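Local structure of sesquisabinene B synthase 2 (Santalum album, 6A2A) at residues A[51-56]-A[249-254]; A[58-63]-A[241-246]; A[218-223]-A[525-530]; A[447-452]-A[519-524]. The protein probably cyclises farnesyl diphosphate to the sesquiterpene sesquisabinene B in a reaction that depends on magnesium or manganese. All coordinates share one frame; numbering follows the deposited sequence.

Contact 1. Residues A[51-56]-A[249-254]; sequences CTVEEK and FNIVQS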
# COMPACT_ATOMS: atom_id res chain seq x y z
N CYS A 51 20.63 -5.16 -3.15
CA CYS A 51 21.47 -4.33 -4.04
C CYS A 51 21.72 -2.95 -3.42
O CYS A 51 22.07 -1.99 -4.13
CB CYS A 51 20.81 -4.18 -5.41
SG CYS A 51 20.48 -5.76 -6.23
N THR A 52 21.58 -2.83 -2.10
CA THR A 52 21.80 -1.56 -1.44
C THR A 52 23.14 -0.97 -1.91
O THR A 52 24.16 -1.66 -1.85
CB THR A 52 21.82 -1.72 0.09
OG1 THR A 52 20.73 -2.57 0.45
CG2 THR A 52 21.74 -0.39 0.81
N VAL A 53 23.12 0.28 -2.40
CA VAL A 53 24.35 0.96 -2.85
C VAL A 53 25.11 1.43 -1.61
O VAL A 53 24.56 2.17 -0.83
CB VAL A 53 24.04 2.16 -3.77
CG1 VAL A 53 25.31 2.91 -4.16
CG2 VAL A 53 23.27 1.74 -5.01
N GLU A 54 26.36 1.02 -1.47
CA GLU A 54 27.14 1.29 -0.25
C GLU A 54 27.37 2.79 -0.09
O GLU A 54 27.62 3.48 -1.10
CB GLU A 54 28.50 0.60 -0.33
CG GLU A 54 28.43 -0.90 -0.54
CD GLU A 54 29.81 -1.51 -0.77
OE1 GLU A 54 30.62 -1.47 0.18
OE2 GLU A 54 30.07 -2.00 -1.89
N GLU A 55 27.31 3.27 1.15
CA GLU A 55 27.44 4.71 1.49
C GLU A 55 28.68 5.33 0.81
O GLU A 55 28.67 6.51 0.44
CB GLU A 55 27.53 4.90 3.01
CG GLU A 55 27.77 6.34 3.45
CD GLU A 55 26.79 7.38 2.94
OE1 GLU A 55 25.57 7.16 3.06
OE2 GLU A 55 27.25 8.43 2.43
N LYS A 56 29.73 4.54 0.64
CA LYS A 56 30.97 5.08 0.07
C LYS A 56 30.77 5.32 -1.43
O LYS A 56 31.41 6.19 -2.00
CB LYS A 56 32.15 4.15 0.37
CG LYS A 56 32.15 2.83 -0.37
CD LYS A 56 33.51 2.18 -0.46
CE LYS A 56 33.41 0.72 -0.87
NZ LYS A 56 34.69 0.20 -1.43
N PHE A 249 23.57 4.89 -12.60
CA PHE A 249 22.67 3.84 -13.04
C PHE A 249 22.25 2.98 -11.87
O PHE A 249 21.05 2.78 -11.63
CB PHE A 249 23.28 2.96 -14.12
CG PHE A 249 22.23 2.13 -14.81
CD1 PHE A 249 21.83 0.92 -14.27
CD2 PHE A 249 21.57 2.61 -15.92
CE1 PHE A 249 20.79 0.21 -14.84
CE2 PHE A 249 20.57 1.87 -16.51
CZ PHE A 249 20.17 0.69 -15.96
N ASN A 250 23.22 2.48 -11.10
CA ASN A 250 22.91 1.63 -9.98
C ASN A 250 22.08 2.38 -8.91
O ASN A 250 21.20 1.74 -8.28
CB ASN A 250 24.17 1.02 -9.36
CG ASN A 250 24.81 -0.06 -10.21
OD1 ASN A 250 24.30 -0.46 -11.26
ND2 ASN A 250 25.96 -0.52 -9.75
N ILE A 251 22.32 3.66 -8.68
CA ILE A 251 21.58 4.38 -7.66
C ILE A 251 20.11 4.50 -8.10
O ILE A 251 19.20 4.23 -7.33
CB ILE A 251 22.21 5.75 -7.38
CG1 ILE A 251 23.58 5.56 -6.72
CG2 ILE A 251 21.29 6.62 -6.56
CD1 ILE A 251 24.41 6.84 -6.67
N VAL A 252 19.91 4.92 -9.35
CA VAL A 252 18.54 5.02 -9.90
C VAL A 252 17.91 3.62 -9.84
O VAL A 252 16.78 3.51 -9.37
CB VAL A 252 18.53 5.59 -11.32
CG1 VAL A 252 17.11 5.61 -11.87
CG2 VAL A 252 19.10 6.98 -11.37
N GLN A 253 18.62 2.60 -10.25
CA GLN A 253 18.07 1.26 -10.22
C GLN A 253 17.57 0.91 -8.82
O GLN A 253 16.57 0.16 -8.70
CB GLN A 253 19.10 0.25 -10.72
CG GLN A 253 18.59 -1.16 -10.84
CD GLN A 253 19.69 -2.14 -11.14
OE1 GLN A 253 20.53 -2.43 -10.28
NE2 GLN A 253 19.73 -2.64 -12.37
N SER A 254 18.29 1.32 -7.76
CA SER A 254 17.86 0.97 -6.36
C SER A 254 16.51 1.60 -6.05
O SER A 254 15.75 0.99 -5.33
CB SER A 254 18.87 1.34 -5.26
OG SER A 254 18.89 2.76 -5.04
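V53, in the turn leading into helix 55-73, lays its side chain against N250, I251 and S254 on one flank of helix 239-270. Its CB points at that helix, and the two methyls divide the surface between them. With chi1 at 176°, CG1 lies anti to the backbone N and reaches CG1 of I251 at 4.1 Å, the two side chains crossing at about a right angle. The other methyl, CG2, goes to the helix backbone: it lies 3.9 Å from N250 O, with CA of I251 and CB of S254 a little further off. S254 turns its hydroxyl back on its own helix, where OG donates to I251 O at 2.7 Å, in the carbonyl plane and on a lone pair. N250 O is likewise engaged within the helix, accepting from S254 N at 3.0 Å, while the N250 side chain holds I561 N in the C-terminal tail. L58 adds its side chain beside V53 and I251. N250 O and the S254 hydroxyl thus have partners within their own helix, so V53 can lie there without displacing one; its contact with helix 239-270 is apolar, methyls against hydrocarbon and backbone.

Contact 2. Residues A[58-63]-A[241-246]; sequences LKLADK and LLRYAK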
# COMPACT_ATOMS: atom_id res chain seq x y z
N LEU A 58 27.71 6.21 -2.69
CA LEU A 58 26.89 7.47 -2.68
C LEU A 58 27.76 8.73 -2.67
O LEU A 58 27.45 9.71 -3.34
CB LEU A 58 25.99 7.47 -1.43
CG LEU A 58 24.55 6.98 -1.61
CD1 LEU A 58 24.42 6.04 -2.81
CD2 LEU A 58 24.06 6.31 -0.33
N LYS A 59 28.79 8.74 -1.83
CA LYS A 59 29.67 9.91 -1.70
C LYS A 59 30.53 10.02 -2.98
O LYS A 59 30.69 11.10 -3.50
CB LYS A 59 30.45 9.78 -0.38
CG LYS A 59 31.60 10.75 -0.16
CD LYS A 59 31.23 12.00 0.62
CE LYS A 59 31.76 13.27 -0.03
NZ LYS A 59 31.31 13.40 -1.44
N LEU A 60 31.02 8.91 -3.51
CA LEU A 60 31.76 8.93 -4.77
C LEU A 60 30.87 9.46 -5.91
O LEU A 60 31.35 10.22 -6.78
CB LEU A 60 32.25 7.51 -5.05
CG LEU A 60 33.03 7.29 -6.34
CD1 LEU A 60 34.33 8.09 -6.37
CD2 LEU A 60 33.31 5.81 -6.53
N ALA A 61 29.58 9.12 -5.89
CA ALA A 61 28.67 9.61 -6.94
C ALA A 61 28.55 11.14 -6.91
O ALA A 61 28.56 11.80 -7.95
CB ALA A 61 27.31 8.95 -6.79
N ASP A 62 28.40 11.72 -5.72
CA ASP A 62 28.32 13.20 -5.64
C ASP A 62 29.62 13.85 -6.14
O ASP A 62 29.59 14.88 -6.81
CB ASP A 62 28.02 13.66 -4.21
CG ASP A 62 26.78 12.97 -3.62
OD1 ASP A 62 25.66 13.30 -4.04
OD2 ASP A 62 26.95 12.09 -2.75
N LYS A 63 30.74 13.19 -5.84
CA LYS A 63 32.06 13.71 -6.20
C LYS A 63 32.21 13.62 -7.71
O LYS A 63 32.57 14.59 -8.35
CB LYS A 63 33.20 12.95 -5.50
CG LYS A 63 34.60 13.43 -5.86
CD LYS A 63 35.71 12.77 -5.06
CE LYS A 63 36.80 12.15 -5.91
NZ LYS A 63 36.92 10.70 -5.64
N LEU A 241 33.43 9.95 -16.76
CA LEU A 241 32.01 9.99 -17.22
C LEU A 241 31.44 8.57 -17.13
O LEU A 241 30.36 8.37 -16.58
CB LEU A 241 31.92 10.55 -18.64
CG LEU A 241 30.50 10.57 -19.23
CD1 LEU A 241 29.55 11.37 -18.34
CD2 LEU A 241 30.47 11.12 -20.63
N LEU A 242 32.20 7.58 -17.64
CA LEU A 242 31.78 6.19 -17.65
C LEU A 242 31.54 5.74 -16.22
O LEU A 242 30.49 5.13 -15.93
CB LEU A 242 32.81 5.29 -18.35
CG LEU A 242 32.50 3.79 -18.27
CD1 LEU A 242 31.21 3.46 -19.04
CD2 LEU A 242 33.65 2.94 -18.79
N ARG A 243 32.49 6.01 -15.32
CA ARG A 243 32.36 5.60 -13.95
C ARG A 243 31.10 6.22 -13.32
O ARG A 243 30.37 5.52 -12.60
CB ARG A 243 33.62 6.02 -13.17
CG ARG A 243 34.82 5.10 -13.41
CD ARG A 243 36.12 5.67 -12.83
NE ARG A 243 36.06 5.83 -11.37
CZ ARG A 243 36.54 6.88 -10.71
NH1 ARG A 243 36.27 7.02 -9.42
NH2 ARG A 243 37.24 7.80 -11.34
N TYR A 244 30.85 7.50 -13.55
CA TYR A 244 29.67 8.17 -13.02
C TYR A 244 28.39 7.54 -13.61
O TYR A 244 27.41 7.35 -12.87
CB TYR A 244 29.67 9.67 -13.31
CG TYR A 244 28.47 10.38 -12.73
CD1 TYR A 244 28.20 10.35 -11.37
CD2 TYR A 244 27.56 11.00 -13.55
CE1 TYR A 244 27.06 10.93 -10.84
CE2 TYR A 244 26.42 11.62 -13.03
CZ TYR A 244 26.16 11.55 -11.68
OH TYR A 244 25.08 12.20 -11.16
N ALA A 245 28.41 7.22 -14.88
CA ALA A 245 27.26 6.62 -15.59
C ALA A 245 26.85 5.29 -14.96
O ALA A 245 25.64 5.04 -14.72
CB ALA A 245 27.56 6.44 -17.06
N LYS A 246 27.83 4.47 -14.60
CA LYS A 246 27.56 3.19 -13.96
C LYS A 246 27.04 3.39 -12.53
O LYS A 246 26.14 2.68 -12.07
CB LYS A 246 28.81 2.32 -13.95
CG LYS A 246 29.31 1.92 -15.34
CD LYS A 246 30.50 0.99 -15.29
CE LYS A 246 30.91 0.53 -16.66
NZ LYS A 246 32.15 -0.28 -16.58
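The Y244 ring and the R243 guanidinium both reach from helix 239-270 to helix 55-73, and each is met obliquely, the ring by the carbonyl oxygen of A61 and the guanidinium by L60. A61 O comes 3.4 Å from CE1 of Y244 and 3.7 Å from CD1 of the same ring, so it sits beside two neighbouring ring carbons. A chi1 of -178° swings the Y244 ring out on the side opposite its backbone N and across to the other helix, where L64 and K65 of helix 55-73 and Q96 of a loop also touch it. The R243 chain instead bends at chi3 (62°). NH1 of R243 ends 3.8 Å from the methyl CD1 of L60, and the two side chains cross at about a right angle. The charge of R243 is matched by a salt bridge from its NE to E565, near the C terminus. K63 NZ stands 5.3 Å from R243 NH1, a like charge that E565 probably helps to offset. The small side chain of A61 accompanies a close approach, its CA 6.3 Å from that of Y244. The chemistry is thus of mixed kind: a carbonyl oxygen beside weakly positive ring C-H groups, and a methyl beside a guanidinium that E565 of the tail neutralises, so that helix 55-73, helix 239-270 and the C-terminal end meet at one place.

Contact 3. Residues A[218-223]-A[525-530]; sequences RTIRYE and TVNVVR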
# COMPACT_ATOMS: atom_id res chain seq x y z
N ARG A 218 14.04 5.60 -29.33
CA ARG A 218 14.34 4.69 -28.23
C ARG A 218 14.04 5.35 -26.90
O ARG A 218 14.08 6.59 -26.75
CB ARG A 218 15.81 4.21 -28.33
CG ARG A 218 16.05 3.26 -29.49
CD ARG A 218 17.53 2.81 -29.64
NE ARG A 218 17.67 1.75 -30.59
CZ ARG A 218 17.46 0.45 -30.31
NH1 ARG A 218 16.99 0.08 -29.13
NH2 ARG A 218 17.66 -0.44 -31.25
N THR A 219 13.87 4.54 -25.88
CA THR A 219 13.68 5.01 -24.55
C THR A 219 14.99 5.50 -23.98
O THR A 219 16.09 5.06 -24.40
CB THR A 219 13.11 3.99 -23.57
OG1 THR A 219 14.10 3.04 -23.18
CG2 THR A 219 11.87 3.27 -24.08
N ILE A 220 14.87 6.41 -23.08
CA ILE A 220 16.12 6.93 -22.38
C ILE A 220 16.74 5.83 -21.52
O ILE A 220 17.93 5.57 -21.65
CB ILE A 220 15.85 8.17 -21.54
CG1 ILE A 220 15.34 9.29 -22.43
CG2 ILE A 220 17.12 8.64 -20.84
CD1 ILE A 220 14.67 10.44 -21.66
N ARG A 221 15.95 5.15 -20.71
CA ARG A 221 16.51 4.35 -19.63
C ARG A 221 17.10 3.06 -20.17
O ARG A 221 18.20 2.65 -19.74
CB ARG A 221 15.48 4.03 -18.54
CG ARG A 221 16.07 3.29 -17.35
CD ARG A 221 17.15 4.13 -16.67
NE ARG A 221 17.58 3.43 -15.46
CZ ARG A 221 18.58 3.81 -14.66
NH1 ARG A 221 19.25 4.95 -14.90
NH2 ARG A 221 18.92 3.02 -13.66
N TYR A 222 16.40 2.40 -21.09
CA TYR A 222 16.90 1.15 -21.65
C TYR A 222 18.07 1.44 -22.59
O TYR A 222 18.98 0.61 -22.67
CB TYR A 222 15.81 0.35 -22.34
CG TYR A 222 14.76 -0.15 -21.39
CD1 TYR A 222 13.65 0.63 -21.07
CD2 TYR A 222 14.86 -1.40 -20.80
CE1 TYR A 222 12.71 0.20 -20.14
CE2 TYR A 222 13.91 -1.83 -19.88
CZ TYR A 222 12.83 -1.03 -19.56
OH TYR A 222 11.87 -1.43 -18.67
N GLU A 223 18.06 2.60 -23.27
CA GLU A 223 19.21 2.99 -24.10
C GLU A 223 20.44 3.22 -23.21
O GLU A 223 21.57 2.90 -23.65
CB GLU A 223 18.90 4.25 -24.93
CG GLU A 223 20.03 4.63 -25.89
CD GLU A 223 20.40 3.61 -26.95
OE1 GLU A 223 19.70 2.55 -27.14
OE2 GLU A 223 21.53 3.81 -27.56
N THR A 525 4.68 12.59 -23.08
CA THR A 525 3.92 12.41 -24.31
C THR A 525 4.81 11.80 -25.41
O THR A 525 4.37 11.00 -26.21
CB THR A 525 3.26 13.73 -24.70
OG1 THR A 525 2.37 14.12 -23.66
CG2 THR A 525 2.48 13.65 -25.98
N VAL A 526 6.09 12.19 -25.40
CA VAL A 526 7.01 11.67 -26.34
C VAL A 526 7.47 10.27 -25.89
O VAL A 526 7.58 9.40 -26.74
CB VAL A 526 8.21 12.60 -26.59
CG1 VAL A 526 9.14 11.94 -27.61
CG2 VAL A 526 7.73 13.96 -27.08
N ASN A 527 7.76 10.09 -24.64
CA ASN A 527 8.43 8.90 -24.15
C ASN A 527 7.46 7.72 -24.21
O ASN A 527 7.94 6.61 -24.35
CB ASN A 527 9.04 9.15 -22.78
CG ASN A 527 10.32 9.95 -22.89
OD1 ASN A 527 11.09 9.69 -23.81
ND2 ASN A 527 10.54 10.88 -21.99
N VAL A 528 6.12 7.93 -24.10
CA VAL A 528 5.23 6.74 -24.31
C VAL A 528 5.41 6.17 -25.71
O VAL A 528 5.24 4.98 -25.93
CB VAL A 528 3.73 6.98 -23.99
CG1 VAL A 528 3.53 7.27 -22.54
CG2 VAL A 528 3.10 8.06 -24.83
N VAL A 529 5.67 7.02 -26.70
CA VAL A 529 5.86 6.56 -28.04
C VAL A 529 7.13 5.69 -28.12
O VAL A 529 7.13 4.61 -28.72
CB VAL A 529 5.90 7.71 -29.05
CG1 VAL A 529 6.09 7.17 -30.45
CG2 VAL A 529 4.63 8.60 -28.97
N ARG A 530 8.18 6.22 -27.53
CA ARG A 530 9.48 5.49 -27.50
C ARG A 530 9.29 4.13 -26.82
O ARG A 530 9.80 3.11 -27.31
CB ARG A 530 10.50 6.36 -26.79
CG ARG A 530 10.95 7.56 -27.60
CD ARG A 530 11.61 8.61 -26.73
NE ARG A 530 12.20 9.61 -27.61
CZ ARG A 530 12.66 10.80 -27.21
NH1 ARG A 530 12.53 11.19 -25.94
NH2 ARG A 530 13.24 11.60 -28.10
O HOH W 1 12.13 7.19 -22.86
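R218 brings its carbonyl oxygen onto the side chain of R530: O runs past CB and CG and comes closest to CD, at 3.2 Å. Its own guanidinium goes the other way, to the carbonyls of H209 and L213. T219 follows with CG2 set against R530 O at 3.8 Å. Its chi1 of 75° places OG1 between the backbone N and the carbonyl carbon, where it accepts from Y222 N at 3.2 Å and caps helix 220-232. At I220 the backbone N donates to a water, 2.9 Å away, that donates at most weakly to N527 OD1; the I220 side chain crosses that of N527 at a slant, CD1 4.2 Å from ND2. R221 and Y222 turn elsewhere, R221 to F249 O of helix 239-270 and Y222 to M287 O. On helix 521-535, R530 NH1 donates to N527 OD1 at 3.0 Å along a nearly straight bond (171°) in the guanidinium plane, although the donor is tilted from the amide plane. V526 CG1 covers one guanidinium face, and R530 NE reaches H216 O, two residues before R218. This buried contact near the centre of the chain joins the start of helix 220-232 to helix 521-535. R530 links both sides: its guanidinium is bonded to each, while R218 O lies on methylenes that the nearby charge would probably make slightly positive.

Contact 4. Residues A[447-452]-A[519-524]; sequences LFVRAS and EPFLSF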
# COMPACT_ATOMS: atom_id res chain seq x y z
N LEU A 447 -3.54 18.38 -30.79
CA LEU A 447 -2.69 17.66 -31.77
C LEU A 447 -1.53 16.88 -31.10
O LEU A 447 -1.31 15.72 -31.48
CB LEU A 447 -2.13 18.67 -32.76
CG LEU A 447 -1.19 18.13 -33.83
CD1 LEU A 447 -1.88 17.13 -34.72
CD2 LEU A 447 -0.66 19.30 -34.67
N PHE A 448 -0.81 17.50 -30.19
CA PHE A 448 0.36 16.88 -29.53
C PHE A 448 -0.02 15.54 -28.89
O PHE A 448 0.69 14.58 -29.03
CB PHE A 448 0.86 17.80 -28.42
CG PHE A 448 2.14 17.40 -27.75
CD1 PHE A 448 3.26 17.08 -28.49
CD2 PHE A 448 2.24 17.41 -26.37
CE1 PHE A 448 4.44 16.74 -27.86
CE2 PHE A 448 3.42 17.08 -25.75
CZ PHE A 448 4.51 16.74 -26.50
N VAL A 449 -1.11 15.54 -28.18
CA VAL A 449 -1.57 14.32 -27.47
C VAL A 449 -2.16 13.33 -28.47
O VAL A 449 -1.90 12.16 -28.36
CB VAL A 449 -2.57 14.71 -26.38
CG1 VAL A 449 -3.05 13.50 -25.62
CG2 VAL A 449 -1.98 15.75 -25.47
N ARG A 450 -2.91 13.81 -29.43
CA ARG A 450 -3.53 12.93 -30.44
C ARG A 450 -2.43 12.17 -31.19
O ARG A 450 -2.59 11.02 -31.39
CB ARG A 450 -4.37 13.76 -31.40
CG ARG A 450 -5.30 12.96 -32.28
CD ARG A 450 -5.95 13.80 -33.37
NE ARG A 450 -6.96 13.07 -34.10
CZ ARG A 450 -7.18 13.12 -35.40
NH1 ARG A 450 -8.06 12.29 -35.92
NH2 ARG A 450 -6.57 13.99 -36.19
N ALA A 451 -1.39 12.87 -31.59
CA ALA A 451 -0.26 12.26 -32.32
C ALA A 451 0.34 11.13 -31.48
O ALA A 451 0.53 10.05 -31.99
CB ALA A 451 0.75 13.33 -32.65
N SER A 452 0.60 11.39 -30.23
CA SER A 452 1.18 10.39 -29.31
C SER A 452 0.26 9.17 -29.20
O SER A 452 0.73 8.08 -29.38
CB SER A 452 1.45 10.98 -27.97
OG SER A 452 1.95 10.04 -27.08
N GLU A 519 7.09 20.72 -19.13
CA GLU A 519 7.65 19.54 -18.43
C GLU A 519 6.93 19.31 -17.11
O GLU A 519 6.55 20.26 -16.43
CB GLU A 519 9.15 19.74 -18.19
CG GLU A 519 9.94 19.85 -19.49
CD GLU A 519 10.02 18.59 -20.35
OE1 GLU A 519 9.46 17.54 -19.92
OE2 GLU A 519 10.57 18.67 -21.45
N PRO A 520 6.75 18.06 -16.69
CA PRO A 520 7.25 16.86 -17.35
C PRO A 520 6.29 16.20 -18.36
O PRO A 520 6.67 15.24 -19.06
CB PRO A 520 7.44 15.87 -16.20
CG PRO A 520 6.38 16.28 -15.22
CD PRO A 520 6.33 17.79 -15.33
N PHE A 521 5.10 16.74 -18.53
CA PHE A 521 4.13 16.22 -19.51
C PHE A 521 4.65 16.24 -20.95
O PHE A 521 4.40 15.30 -21.66
CB PHE A 521 2.79 16.97 -19.43
CG PHE A 521 1.73 16.34 -20.30
CD1 PHE A 521 1.16 15.14 -19.94
CD2 PHE A 521 1.34 16.93 -21.47
CE1 PHE A 521 0.19 14.56 -20.74
CE2 PHE A 521 0.35 16.37 -22.26
CZ PHE A 521 -0.21 15.16 -21.91
N LEU A 522 5.44 17.24 -21.38
CA LEU A 522 5.99 17.21 -22.70
C LEU A 522 6.83 15.94 -22.91
O LEU A 522 6.76 15.31 -23.95
CB LEU A 522 6.90 18.43 -22.87
CG LEU A 522 6.19 19.76 -22.94
CD1 LEU A 522 7.24 20.87 -22.87
CD2 LEU A 522 5.33 19.88 -24.18
N SER A 523 7.66 15.61 -21.94
CA SER A 523 8.49 14.39 -22.03
C SER A 523 7.64 13.10 -22.00
O SER A 523 7.96 12.16 -22.76
CB SER A 523 9.49 14.36 -20.93
OG SER A 523 10.47 15.35 -21.19
N PHE A 524 6.60 13.07 -21.16
CA PHE A 524 5.76 11.86 -21.02
C PHE A 524 5.15 11.55 -22.39
O PHE A 524 5.05 10.39 -22.77
CB PHE A 524 4.61 12.03 -20.02
CG PHE A 524 4.96 12.28 -18.58
CD1 PHE A 524 6.23 12.04 -18.07
CD2 PHE A 524 4.00 12.81 -17.72
CE1 PHE A 524 6.51 12.29 -16.74
CE2 PHE A 524 4.29 13.05 -16.39
CZ PHE A 524 5.56 12.80 -15.89
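Next to L522, on which F448 of the other helix packs, carboxylate oxygen OE1 of E519 takes two donors from S523: the hydroxyl OG at 2.7 Å, coming from the syn side and 21° out of the carboxylate plane, and more weakly the backbone N at 3.3 Å. This pair ties the first turn of helix 521-535 to the residues before it, where the peptide bond preceding P520 is cis. The contact across to helix 447-462 is apolar. F448 points at the partner helix, its chi1 of -173° carrying the ring away from its own backbone N, and the far end of the ring does the touching: CE2 lies 3.7 Å from CD2 of L522, and CZ is 3.7 Å from L522 O, which stands at the ring edge near its plane. At V449 the roles are exchanged: its methyl CG2 lies at the edge of the F521 ring, near its plane, 4.0 Å from CE2 and from CZ. F521 is further enclosed by Y427, edge-to-face, and by F517, while L507 and C510 of helix 489-510 lie against F448. The nearest CA atoms of the two segments, F448 and L522, are 8.9 Å apart, a gap bridged by side chains. The E519-S523 bonds lie at the helix start, away from the F448 and V449 contacts, so these helices of the C-terminal fold meet through rings and methyls, with L522 O beside a weakly positive ring edge.

Reading from the N terminus, helix 55-73 and the turn before it meet helix 239-270 twice: contact 1 (51-56 with 249-254) closes the wider loop and contact 2 (58-63 with 241-246) nests inside it, V53 and I251 touching L58 and A61. Contact 3 opens at 218-223, within both loops, and closes only at 525-530, so it crosses them; it touches contact 1 through R221 against V252. Contact 4 (447-452 with 519-524) nests inside contact 3 and follows contacts 1 and 2 in series. It shares helix 521-535 with contact 3, where S452 OG probably bonds T525 O. Contacts 1 to 3 tie the N-terminal part and the helices after it together and to helix 521-535, while contact 4 works within the C-terminal helical part.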